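Local atomic coordinates of alpha-catenin-like protein hmp-1 (Caenorhabditis elegans, PDB entry 5H5M), a protein that serves as a component of the cadherin-catenin complex at adherens junctions, required for cell migration and cell shape changes during worm body enclosure and elongation. Residues E65-N68 against L69-A72; E56-K59 against Q60-V63. One frame throughout, in Å; residues are numbered along the deposited sequence.

Interaction 1 of 2, residues E65-N68 against L69-A72; sequences ECNN and LRQA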
loop_
_atom_site.group_PDB
_atom_site.type_symbol
_atom_site.label_atom_id
_atom_site.label_comp_id
_atom_site.label_asym_id
_atom_site.label_seq_id
_atom_site.Cartn_x
_atom_site.Cartn_y
_atom_site.Cartn_z
ATOM N N GLU A 65 -9.601 -14.975 10.419
ATOM C CA GLU A 65 -8.486 -15.244 11.318
ATOM C C GLU A 65 -8.742 -14.729 12.729
ATOM O O GLU A 65 -8.176 -15.248 13.690
ATOM C CB GLU A 65 -7.192 -14.635 10.772
ATOM C CG GLU A 65 -6.526 -15.476 9.694
ATOM C CD GLU A 65 -6.182 -16.876 10.172
ATOM O OE1 GLU A 65 -5.822 -17.036 11.357
ATOM O OE2 GLU A 65 -6.273 -17.819 9.360
ATOM N N CYS A 66 -9.587 -13.712 12.857
ATOM C CA CYS A 66 -9.984 -13.239 14.178
ATOM C C CYS A 66 -10.810 -14.297 14.894
ATOM O O CYS A 66 -10.629 -14.535 16.088
ATOM C CB CYS A 66 -10.770 -11.930 14.082
ATOM S SG CYS A 66 -9.748 -10.493 13.733
ATOM N N ASN A 67 -11.716 -14.930 14.155
ATOM C CA ASN A 67 -12.542 -15.995 14.707
ATOM C C ASN A 67 -11.704 -17.218 15.056
ATOM O O ASN A 67 -11.955 -17.885 16.056
ATOM C CB ASN A 67 -13.653 -16.376 13.727
ATOM C CG ASN A 67 -14.640 -15.247 13.501
ATOM O OD1 ASN A 67 -14.820 -14.386 14.362
ATOM N ND2 ASN A 67 -15.291 -15.249 12.341
ATOM N N ASN A 68 -10.705 -17.503 14.226
ATOM C CA ASN A 68 -9.794 -18.612 14.485
ATOM C C ASN A 68 -8.939 -18.353 15.723
ATOM O O ASN A 68 -8.683 -19.261 16.514
ATOM C CB ASN A 68 -8.898 -18.871 13.271
ATOM C CG ASN A 68 -9.683 -19.285 12.034
ATOM O OD1 ASN A 68 -10.810 -19.774 12.130
ATOM N ND2 ASN A 68 -9.084 -19.096 10.864
ATOM N N LEU A 69 -8.503 -17.107 15.883
ATOM C CA LEU A 69 -7.709 -16.713 17.041
ATOM C C LEU A 69 -8.509 -16.854 18.339
ATOM O O LEU A 69 -7.980 -17.320 19.349
ATOM C CB LEU A 69 -7.208 -15.279 16.881
ATOM C CG LEU A 69 -6.345 -14.723 18.015
ATOM C CD1 LEU A 69 -5.199 -15.671 18.344
ATOM C CD2 LEU A 69 -5.815 -13.345 17.645
ATOM N N ARG A 70 -9.776 -16.449 18.308
ATOM C CA ARG A 70 -10.657 -16.613 19.464
ATOM C C ARG A 70 -10.780 -18.079 19.851
ATOM O O ARG A 70 -10.624 -18.441 21.018
ATOM C CB ARG A 70 -12.049 -16.043 19.183
ATOM C CG ARG A 70 -12.156 -14.538 19.323
ATOM C CD ARG A 70 -13.543 -14.054 18.929
ATOM N NE ARG A 70 -13.714 -12.626 19.178
ATOM C CZ ARG A 70 -14.642 -11.875 18.595
ATOM N NH1 ARG A 70 -15.478 -12.416 17.719
ATOM N NH2 ARG A 70 -14.727 -10.582 18.878
ATOM N N GLN A 71 -11.066 -18.913 18.855
ATOM C CA GLN A 71 -11.232 -20.346 19.059
ATOM C C GLN A 71 -9.956 -20.983 19.597
ATOM O O GLN A 71 -9.996 -21.772 20.543
ATOM C CB GLN A 71 -11.647 -21.020 17.751
ATOM C CG GLN A 71 -11.825 -22.524 17.847
ATOM C CD GLN A 71 -11.996 -23.171 16.486
ATOM O OE1 GLN A 71 -12.115 -22.485 15.470
ATOM N NE2 GLN A 71 -12.004 -24.499 16.458
ATOM N N ALA A 72 -8.826 -20.632 18.991
ATOM C CA ALA A 72 -7.535 -21.165 19.409
ATOM C C ALA A 72 -7.215 -20.779 20.848
ATOM O O ALA A 72 -6.606 -21.558 21.578
ATOM C CB ALA A 72 -6.429 -20.683 18.473
#
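The side-chain amide of Asn-67 and the guanidinium of Arg-70 lie at a small tilt to one another, their planes 28° apart. OD1 of Asn-67 approaches NH1 of Arg-70 obliquely, at 3.9 Å, a loose approach. The pair sits on helix 56-80, in the elongated helical bundle of the alpha-catenin M domain, within a region predicted to be a coiled coil. Arg-70 has its firmer partner elsewhere: NH2 makes a salt bridge to Glu-39 of helix 27-49. Its CG stands opposite the carbonyl carbon and beside the backbone N (chi1 -80°), and the chain then runs extended to NE, which carries the charge away from its own helix toward that neighbour. On the way, CG passes 3.6 Å from the carbonyl O of Cys-66.

A second flat pair lies within residues 65-68, toward helix 92-122, where the amide of Asn-68 reaches back to the carboxylate of Glu-65; its ND2 gives OE2 a weak hydrogen bond of 3.4 Å. Both residues also touch Arg-103 of helix 92-122. Leu-69 is buried against Thr-104 of that helix, while Cys-66 packs on Val-42 and Ser-45 of helix 27-49, so two faces of this stretch are covered by different neighbours. Gln-71 extends along the more exposed surface, where NE2 bonds to Glu-75.

Regular i to i+4 bonds carry the backbone beneath these side chains, among them Gln-71 N to Asn-67 O at 3.1 Å. In the final bond Ala-72 N reaches Asn-68 O at 2.8 Å, and the methyl CB of Ala-72 rests 3.3 Å from that same oxygen.

Interaction 2 of 2, residues E56-K59 against Q60-V63; sequences ENRK and QKIV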
loop_
_atom_site.group_PDB
_atom_site.type_symbol
_atom_site.label_atom_id
_atom_site.label_comp_id
_atom_site.label_asym_id
_atom_site.label_seq_id
_atom_site.Cartn_x
_atom_site.Cartn_y
_atom_site.Cartn_z
ATOM N N GLU A 56 -12.060 -6.214 -0.337
ATOM C CA GLU A 56 -13.002 -7.206 0.177
ATOM C C GLU A 56 -12.355 -8.532 0.569
ATOM O O GLU A 56 -12.644 -9.076 1.633
ATOM C CB GLU A 56 -14.103 -7.465 -0.855
ATOM C CG GLU A 56 -15.116 -8.522 -0.436
ATOM C CD GLU A 56 -15.926 -8.120 0.785
ATOM O OE1 GLU A 56 -15.995 -6.910 1.095
ATOM O OE2 GLU A 56 -16.497 -9.019 1.439
ATOM N N ASN A 57 -11.488 -9.051 -0.291
ATOM C CA ASN A 57 -10.896 -10.361 -0.065
ATOM C C ASN A 57 -9.933 -10.367 1.124
ATOM O O ASN A 57 -9.843 -11.356 1.848
ATOM C CB ASN A 57 -10.197 -10.843 -1.339
ATOM C CG ASN A 57 -9.318 -12.060 -1.106
ATOM O OD1 ASN A 57 -8.132 -11.934 -0.799
ATOM N ND2 ASN A 57 -9.903 -13.245 -1.233
ATOM N N ARG A 58 -9.235 -9.256 1.342
ATOM C CA ARG A 58 -8.338 -9.155 2.488
ATOM C C ARG A 58 -9.144 -8.900 3.760
ATOM O O ARG A 58 -8.760 -9.322 4.850
ATOM C CB ARG A 58 -7.297 -8.049 2.274
ATOM C CG ARG A 58 -6.113 -8.136 3.229
ATOM C CD ARG A 58 -4.846 -7.556 2.620
ATOM N NE ARG A 58 -4.039 -8.570 1.948
ATOM C CZ ARG A 58 -3.547 -8.446 0.720
ATOM N NH1 ARG A 58 -3.771 -7.346 0.016
ATOM N NH2 ARG A 58 -2.822 -9.425 0.196
ATOM N N LYS A 59 -10.266 -8.208 3.603
ATOM C CA LYS A 59 -11.205 -7.969 4.690
ATOM C C LYS A 59 -11.715 -9.280 5.288
ATOM O O LYS A 59 -11.770 -9.437 6.504
ATOM C CB LYS A 59 -12.378 -7.125 4.186
ATOM C CG LYS A 59 -13.500 -6.906 5.180
ATOM C CD LYS A 59 -14.703 -6.281 4.481
ATOM C CE LYS A 59 -15.775 -5.861 5.471
ATOM N NZ LYS A 59 -16.200 -6.991 6.342
ATOM N N GLN A 60 -12.076 -10.225 4.427
ATOM C CA GLN A 60 -12.639 -11.486 4.892
ATOM C C GLN A 60 -11.586 -12.387 5.536
ATOM O O GLN A 60 -11.900 -13.163 6.436
ATOM C CB GLN A 60 -13.332 -12.222 3.742
ATOM C CG GLN A 60 -14.626 -11.560 3.239
ATOM C CD GLN A 60 -15.623 -11.194 4.346
ATOM O OE1 GLN A 60 -15.600 -11.749 5.449
ATOM N NE2 GLN A 60 -16.510 -10.250 4.042
ATOM N N LYS A 61 -10.339 -12.285 5.083
ATOM C CA LYS A 61 -9.266 -13.069 5.683
ATOM C C LYS A 61 -9.017 -12.614 7.115
ATOM O O LYS A 61 -8.801 -13.434 8.012
ATOM C CB LYS A 61 -7.979 -12.962 4.862
ATOM C CG LYS A 61 -8.018 -13.736 3.557
ATOM C CD LYS A 61 -6.692 -13.655 2.820
ATOM C CE LYS A 61 -6.662 -12.455 1.889
ATOM N NZ LYS A 61 -5.646 -12.589 0.808
ATOM N N ILE A 62 -9.053 -11.301 7.318
ATOM C CA ILE A 62 -8.874 -10.715 8.639
ATOM C C ILE A 62 -9.994 -11.150 9.580
ATOM O O ILE A 62 -9.742 -11.535 10.722
ATOM C CB ILE A 62 -8.823 -9.177 8.562
ATOM C CG1 ILE A 62 -7.580 -8.735 7.787
ATOM C CG2 ILE A 62 -8.833 -8.566 9.957
ATOM C CD1 ILE A 62 -7.463 -7.244 7.610
ATOM N N VAL A 63 -11.228 -11.093 9.086
ATOM C CA VAL A 63 -12.397 -11.523 9.850
ATOM C C VAL A 63 -12.299 -12.999 10.245
ATOM O O VAL A 63 -12.513 -13.357 11.405
ATOM C CB VAL A 63 -13.697 -11.290 9.050
ATOM C CG1 VAL A 63 -14.883 -11.953 9.733
ATOM C CG2 VAL A 63 -13.947 -9.803 8.878
#
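Gln-60 turns its amide back on the carboxylate of Glu-56, one helical turn earlier, and NE2 donates to OE2 at 2.9 Å in an almost perfectly straight bond (179°). The acceptor lies in the amide plane of Gln-60, whereas NE2 meets the syn side of OE2 from 34° out of the carboxylate plane. Bends at chi2 in both chains bring their ends together on the exposed side of the helix.

Nearer helix 92-122, where Lys-61 touches His-110, OD1 of Asn-57 accepts a weak hydrogen bond from Lys-61 NZ at 3.0 Å. A bend at chi3 (-90°) folds the lysine back over its own helix, laying CE 3.4 Å from the carbonyl O of Asn-57. NZ thereby comes within 4.3 Å of Arg-58 NH2, a pairing of like charges that is probably eased by the salt bridge of Arg-58 NH1 to Asp-117. Replacing Lys-61 by an alanine would probably leave Asn-57 OD1 without this donor and its amide freer to turn, and would uncover the carbonyl O of Asn-57 that the lysine chain now passes.

The tightly packed part belongs to Ile-62, buried between Ser-45 and Ala-49 of helix 27-49 and His-110 and Leu-111 of helix 92-122. Its CG1 presses to 3.2 Å from Arg-58 O, the oxygen that also accepts the backbone N-H of Ile-62. Val-63, less enclosed, sets CG2 3.2 Å from Lys-59 O. Lys-59 runs alongside Gln-60, but its ammonium forms a salt bridge to Asp-50.

With polar i to i+4 pairs toward the surface and an aliphatic residue facing two other helices, these first two turns of helix 56-80 have the amphipathic pattern typical of a helical bundle such as those of the vinculin/alpha-catenin family.

Both contacts lie on helix 56-80, interaction 2 in its opening turns and interaction 1 beginning one residue further on, with centres about 14 Å apart. Each faces the same two neighbours, helices 27-49 and 92-122. Interaction 1 is partly buried, with half of its residues enclosed; interaction 2 is a surface contact in which Ile-62 alone is buried. Both share the i to i+4 backbone bonds; residues 56-63 add a straight side-chain bond and a weak lysine bond between successive turns, whereas the polar side chains of 65-72 meet across the segments in no more than a loose amide-guanidinium approach. In both, an arginine reaches an acid on a neighbouring helix: Asp-117 from Arg-58, Glu-39 from Arg-70.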